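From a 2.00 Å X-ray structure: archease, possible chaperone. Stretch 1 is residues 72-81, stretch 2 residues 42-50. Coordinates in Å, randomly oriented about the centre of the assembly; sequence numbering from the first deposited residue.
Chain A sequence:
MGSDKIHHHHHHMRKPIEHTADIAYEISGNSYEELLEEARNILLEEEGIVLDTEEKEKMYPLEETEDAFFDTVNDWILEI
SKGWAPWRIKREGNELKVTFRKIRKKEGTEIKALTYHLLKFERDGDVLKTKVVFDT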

ATOM      1  N   THR A  72      -2.321  -5.533   5.806  1.00 15.71           N
ATOM      2  CA  THR A  72      -2.182  -6.029   4.438  1.00 15.08           C
ATOM      3  C   THR A  72      -1.186  -5.232   3.601  1.00 14.93           C
ATOM      4  O   THR A  72      -0.299  -5.786   2.960  1.00 15.26           O
ATOM      5  CB  THR A  72      -3.552  -6.020   3.726  1.00 14.25           C
ATOM      6  OG1 THR A  72      -4.456  -6.872   4.436  1.00 16.36           O
ATOM      7  CG2 THR A  72      -3.431  -6.515   2.283  1.00 14.72           C
ATOM      8  N   VAL A  73      -1.346  -3.916   3.585  1.00 15.45           N
ATOM      9  CA  VAL A  73      -0.456  -3.107   2.772  1.00 13.36           C
ATOM     10  C   VAL A  73       0.983  -3.199   3.323  1.00 12.45           C
ATOM     11  O   VAL A  73       1.936  -3.247   2.561  1.00 14.50           O
ATOM     12  CB  VAL A  73      -0.967  -1.628   2.733  1.00 12.16           C
ATOM     13  CG1 VAL A  73       0.032  -0.735   2.031  1.00 11.97           C
ATOM     14  CG2 VAL A  73      -2.354  -1.563   2.030  1.00  9.71           C
ATOM     15  N   ASN A  74       1.149  -3.231   4.640  1.00 13.71           N
ATOM     16  CA  ASN A  74       2.510  -3.320   5.149  1.00 14.12           C
ATOM     17  C   ASN A  74       3.124  -4.667   4.862  1.00 14.64           C
ATOM     18  O   ASN A  74       4.335  -4.775   4.736  1.00 15.19           O
ATOM     19  CB  ASN A  74       2.578  -2.970   6.634  1.00 15.77           C
ATOM     20  CG  ASN A  74       2.616  -1.458   6.848  1.00 16.71           C
ATOM     21  OD1 ASN A  74       3.399  -0.769   6.199  1.00 16.04           O
ATOM     22  ND2 ASN A  74       1.776  -0.948   7.728  1.00 15.39           N
ATOM     23  N   ASP A  75       2.295  -5.694   4.737  1.00 14.07           N
ATOM     24  CA  ASP A  75       2.857  -6.987   4.408  1.00 15.82           C
ATOM     25  C   ASP A  75       3.321  -6.935   2.953  1.00 14.58           C
ATOM     26  O   ASP A  75       4.338  -7.512   2.615  1.00 15.66           O
ATOM     27  CB  ASP A  75       1.853  -8.123   4.593  1.00 16.28           C
ATOM     28  CG  ASP A  75       2.519  -9.472   4.409  1.00 18.88           C
ATOM     29  OD1 ASP A  75       2.269 -10.157   3.404  1.00 17.41           O
ATOM     30  OD2 ASP A  75       3.350  -9.804   5.261  1.00 19.25           O
ATOM     31  N   TRP A  76       2.594  -6.207   2.102  1.00 14.07           N
ATOM     32  CA  TRP A  76       2.989  -6.057   0.706  1.00 14.67           C
ATOM     33  C   TRP A  76       4.344  -5.345   0.605  1.00 14.97           C
ATOM     34  O   TRP A  76       5.143  -5.645  -0.270  1.00 14.54           O
ATOM     35  CB  TRP A  76       1.977  -5.229  -0.090  1.00 14.84           C
ATOM     36  CG  TRP A  76       0.643  -5.876  -0.304  1.00 13.70           C
ATOM     37  CD1 TRP A  76       0.284  -7.169   0.001  1.00 14.56           C
ATOM     38  CD2 TRP A  76      -0.523  -5.251  -0.848  1.00 14.92           C
ATOM     39  NE1 TRP A  76      -1.033  -7.379  -0.317  1.00 12.99           N
ATOM     40  CE2 TRP A  76      -1.554  -6.218  -0.844  1.00 14.93           C
ATOM     41  CE3 TRP A  76      -0.796  -3.959  -1.348  1.00 14.06           C
ATOM     42  CZ2 TRP A  76      -2.848  -5.940  -1.319  1.00 14.84           C
ATOM     43  CZ3 TRP A  76      -2.091  -3.685  -1.829  1.00 13.27           C
ATOM     44  CH2 TRP A  76      -3.096  -4.674  -1.806  1.00 15.20           C
ATOM     45  N   ILE A  77       4.564  -4.366   1.474  1.00 15.57           N
ATOM     46  CA  ILE A  77       5.830  -3.632   1.504  1.00 16.04           C
ATOM     47  C   ILE A  77       6.962  -4.600   1.921  1.00 16.23           C
ATOM     48  O   ILE A  77       8.072  -4.516   1.415  1.00 17.48           O
ATOM     49  CB  ILE A  77       5.732  -2.435   2.479  1.00 16.60           C
ATOM     50  CG1 ILE A  77       4.861  -1.338   1.825  1.00 16.95           C
ATOM     51  CG2 ILE A  77       7.142  -1.908   2.831  1.00 20.20           C
ATOM     52  CD1 ILE A  77       4.237  -0.320   2.799  1.00 18.35           C
ATOM     53  N   LEU A  78       6.661  -5.525   2.825  1.00 18.52           N
ATOM     54  CA  LEU A  78       7.648  -6.512   3.270  1.00 19.30           C
ATOM     55  C   LEU A  78       7.965  -7.383   2.061  1.00 19.93           C
ATOM     56  O   LEU A  78       9.131  -7.629   1.756  1.00 20.31           O
ATOM     57  CB  LEU A  78       7.097  -7.372   4.420  1.00 20.90           C
ATOM     58  CG  LEU A  78       7.976  -8.529   4.951  1.00 22.19           C
ATOM     59  CD1 LEU A  78       9.358  -8.010   5.437  1.00 21.75           C
ATOM     60  CD2 LEU A  78       7.246  -9.216   6.098  1.00 22.56           C
ATOM     61  N   GLU A  79       6.930  -7.830   1.353  1.00 18.42           N
ATOM     62  CA  GLU A  79       7.147  -8.652   0.168  1.00 18.19           C
ATOM     63  C   GLU A  79       7.959  -7.897  -0.871  1.00 20.12           C
ATOM     64  O   GLU A  79       8.822  -8.487  -1.567  1.00 19.72           O
ATOM     65  CB  GLU A  79       5.806  -9.100  -0.441  1.00 15.02           C
ATOM     66  CG  GLU A  79       5.125 -10.228   0.340  1.00 17.08           C
ATOM     67  CD  GLU A  79       5.960 -11.502   0.346  1.00 16.87           C
ATOM     68  OE1 GLU A  79       6.685 -11.736  -0.648  1.00 18.49           O
ATOM     69  OE2 GLU A  79       5.877 -12.263   1.335  1.00 18.93           O
ATOM     70  N   ILE A  80       7.682  -6.598  -1.013  1.00 20.46           N
ATOM     71  CA  ILE A  80       8.428  -5.813  -1.990  1.00 20.29           C
ATOM     72  C   ILE A  80       9.923  -5.840  -1.601  1.00 20.27           C
ATOM     73  O   ILE A  80      10.783  -5.979  -2.469  1.00 20.11           O
ATOM     74  CB  ILE A  80       7.906  -4.349  -2.076  1.00 21.29           C
ATOM     75  CG1 ILE A  80       6.610  -4.311  -2.908  1.00 21.51           C
ATOM     76  CG2 ILE A  80       8.972  -3.427  -2.750  1.00 19.70           C
ATOM     77  CD1 ILE A  80       5.928  -2.953  -2.934  1.00 22.09           C
ATOM     78  N   SER A  81      10.232  -5.728  -0.312  1.00 21.46           N
ATOM     79  CA  SER A  81      11.641  -5.776   0.111  1.00 23.99           C
ATOM     80  C   SER A  81      12.239  -7.152  -0.183  1.00 26.29           C
ATOM     81  O   SER A  81      13.456  -7.311  -0.204  1.00 26.88           O
ATOM     82  CB  SER A  81      11.802  -5.444   1.610  1.00 24.97           C
ATOM     83  OG  SER A  81      11.384  -6.493   2.474  1.00 25.01           O
TER
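Stretch 2 (42-50) ILLEEEGIV

The centre of this contact is a single leucine. Leu43 of stretch 2 points its CA-to-CB bond toward the helix of stretch 1 and drops its side chain, a knob into a hole, among Val73, Trp76, Ile77 and Ile80. These four occupy the i, i+3, i+4 and i+7 positions of a helix, so they line one face and leave a pocket between successive turns. With chi1 near -66° and chi2 near 180°, the leucine is in the mt rotamer, and both its methyls lie in the pocket. Leu43 CD1 reaches Val73 CG1 at 4.3 Å and Trp76 CE3 at 3.9 Å, and Leu43 CD2 lies 4.0 Å from Ile77 CG1. The CD1 methyl meets the indole at its edge, near the ring plane. Higher on the side chain, Leu43 CB packs 4.1 Å from Ile80 CD1.

Residues 72-81 are helical, continuing a helix that begins earlier in the chain, and stretch 2 arrives as the last turns of another, 42-47. The two run in broadly the same direction, their axes crossing at -42° and approaching to 11.9 Å. That is a wide separation for packed helices, and the gap is filled by apolar side chains, Leu43 on one side and Val73, Trp76, Ile77 and Ile80 on the other: even the nearest CA atoms, those of Ile77 and Leu43, are 8.0 Å apart. No hydrogen bond crosses between the stretches, so the contact is mostly apolar packing; the two stretches together bury 257 Å².

Outward from Leu43, Ile80 carries the contact on. Ile80 CD1 touches Ile49 CD1 at 3.9 Å, which brings a residue beyond the helix into the same apolar patch. The turn that delivers Ile49 is a Schellman motif: Gly48 takes positive phi (58°), a conformation that favours glycine, and two bonds close back into the last turn, Gly48 N to Glu45 O at 3.2 Å and Ile49 N to Leu44 O at 3.0 Å. Ile49 then leaves in an extended conformation, with its CA-to-CB bond toward stretch 1.

The polar edge is Glu47, one helical turn after Leu43 and also directed toward stretch 1. Glu47 OE1 lies just 3.2 Å from Ile80 CG2, a tight meeting of carboxylate and methyl, and finds no polar partner anywhere in the model; OE2 is hydrogen-bonded elsewhere in the structure. The rule to read here is economical: one leucine fills the hole, one isoleucine extends the patch past the helix end, and a glutamate borders it at some polar cost.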

ATOM      1  N   ILE A  42      -0.506   2.665  -5.922  1.00 13.98           N
ATOM      2  CA  ILE A  42       0.402   3.653  -5.349  1.00 14.11           C
ATOM      3  C   ILE A  42       1.814   3.085  -5.169  1.00 15.87           C
ATOM      4  O   ILE A  42       2.801   3.718  -5.572  1.00 13.79           O
ATOM      5  CB  ILE A  42      -0.124   4.172  -3.970  1.00 14.45           C
ATOM      6  CG1 ILE A  42      -1.391   5.030  -4.174  1.00 12.29           C
ATOM      7  CG2 ILE A  42       0.977   4.988  -3.253  1.00 16.34           C
ATOM      8  CD1 ILE A  42      -2.043   5.500  -2.873  1.00 12.43           C
ATOM      9  N   LEU A  43       1.905   1.890  -4.571  1.00 14.29           N
ATOM     10  CA  LEU A  43       3.189   1.233  -4.338  1.00 15.81           C
ATOM     11  C   LEU A  43       3.993   1.019  -5.632  1.00 16.93           C
ATOM     12  O   LEU A  43       5.193   1.330  -5.691  1.00 19.84           O
ATOM     13  CB  LEU A  43       2.975  -0.127  -3.608  1.00 13.97           C
ATOM     14  CG  LEU A  43       2.432  -0.068  -2.167  1.00 14.41           C
ATOM     15  CD1 LEU A  43       2.264  -1.497  -1.619  1.00 17.12           C
ATOM     16  CD2 LEU A  43       3.401   0.730  -1.262  1.00 16.61           C
ATOM     17  N   LEU A  44       3.338   0.507  -6.665  1.00 18.16           N
ATOM     18  CA  LEU A  44       3.980   0.251  -7.963  1.00 18.77           C
ATOM     19  C   LEU A  44       4.417   1.545  -8.666  1.00 21.91           C
ATOM     20  O   LEU A  44       5.520   1.639  -9.220  1.00 21.02           O
ATOM     21  CB  LEU A  44       3.010  -0.483  -8.889  1.00 20.93           C
ATOM     22  CG  LEU A  44       2.561  -1.865  -8.404  1.00 23.08           C
ATOM     23  CD1 LEU A  44       1.548  -2.466  -9.373  1.00 22.47           C
ATOM     24  CD2 LEU A  44       3.783  -2.748  -8.284  1.00 22.78           C
ATOM     25  N   GLU A  45       3.534   2.528  -8.643  1.00 20.39           N
ATOM     26  CA  GLU A  45       3.796   3.813  -9.279  1.00 23.89           C
ATOM     27  C   GLU A  45       4.867   4.620  -8.550  1.00 23.59           C
ATOM     28  O   GLU A  45       5.819   5.099  -9.166  1.00 23.40           O
ATOM     29  CB  GLU A  45       2.490   4.610  -9.349  1.00 25.26           C
ATOM     30  CG  GLU A  45       2.658   6.113  -9.560  1.00 29.61           C
ATOM     31  CD  GLU A  45       1.364   6.863  -9.272  1.00 30.79           C
ATOM     32  OE1 GLU A  45       0.339   6.521  -9.895  1.00 30.48           O
ATOM     33  OE2 GLU A  45       1.375   7.782  -8.422  1.00 32.17           O
ATOM     34  N   GLU A  46       4.718   4.749  -7.235  1.00 22.12           N
ATOM     35  CA  GLU A  46       5.648   5.519  -6.426  1.00 23.06           C
ATOM     36  C   GLU A  46       7.055   4.927  -6.459  1.00 23.84           C
ATOM     37  O   GLU A  46       8.060   5.657  -6.524  1.00 21.90           O
ATOM     38  CB  GLU A  46       5.107   5.593  -4.990  1.00 25.81           C
ATOM     39  CG  GLU A  46       5.918   6.399  -4.014  1.00 31.44           C
ATOM     40  CD  GLU A  46       6.145   7.819  -4.475  1.00 32.80           C
ATOM     41  OE1 GLU A  46       5.210   8.443  -5.020  1.00 35.75           O
ATOM     42  OE2 GLU A  46       7.263   8.312  -4.278  1.00 35.82           O
ATOM     43  N   GLU A  47       7.139   3.599  -6.429  1.00 21.37           N
ATOM     44  CA  GLU A  47       8.436   2.932  -6.461  1.00 22.26           C
ATOM     45  C   GLU A  47       8.972   2.671  -7.869  1.00 20.62           C
ATOM     46  O   GLU A  47      10.098   2.215  -8.025  1.00 23.36           O
ATOM     47  CB  GLU A  47       8.367   1.620  -5.690  1.00 22.33           C
ATOM     48  CG  GLU A  47       8.067   1.805  -4.206  1.00 26.51           C
ATOM     49  CD  GLU A  47       8.571   0.636  -3.391  1.00 29.98           C
ATOM     50  OE1 GLU A  47       8.680  -0.469  -3.965  1.00 34.28           O
ATOM     51  OE2 GLU A  47       8.852   0.804  -2.189  1.00 30.92           O
ATOM     52  N   GLY A  48       8.172   2.978  -8.879  1.00 21.12           N
ATOM     53  CA  GLY A  48       8.570   2.770 -10.264  1.00 22.80           C
ATOM     54  C   GLY A  48       8.925   1.317 -10.541  1.00 25.23           C
ATOM     55  O   GLY A  48       9.870   1.009 -11.276  1.00 24.59           O
ATOM     56  N   ILE A  49       8.153   0.413  -9.944  1.00 24.30           N
ATOM     57  CA  ILE A  49       8.392  -1.011 -10.085  1.00 23.92           C
ATOM     58  C   ILE A  49       8.100  -1.540 -11.478  1.00 22.74           C
ATOM     59  O   ILE A  49       7.081  -1.220 -12.078  1.00 22.72           O
ATOM     60  CB  ILE A  49       7.550  -1.798  -9.027  1.00 24.37           C
ATOM     61  CG1 ILE A  49       8.090  -1.485  -7.639  1.00 24.27           C
ATOM     62  CG2 ILE A  49       7.593  -3.309  -9.295  1.00 25.97           C
ATOM     63  CD1 ILE A  49       7.205  -1.936  -6.483  1.00 24.68           C
ATOM     64  N   VAL A  50       9.025  -2.332 -11.999  1.00 24.62           N
ATOM     65  CA  VAL A  50       8.855  -2.957 -13.309  1.00 25.89           C
ATOM     66  C   VAL A  50       8.780  -4.438 -12.955  1.00 24.79           C
ATOM     67  O   VAL A  50       9.610  -4.950 -12.196  1.00 24.84           O
ATOM     68  CB  VAL A  50      10.059  -2.684 -14.258  1.00 26.92           C
ATOM     69  CG1 VAL A  50       9.816  -3.339 -15.618  1.00 27.97           C
ATOM     70  CG2 VAL A  50      10.243  -1.183 -14.447  1.00 28.32           C
TER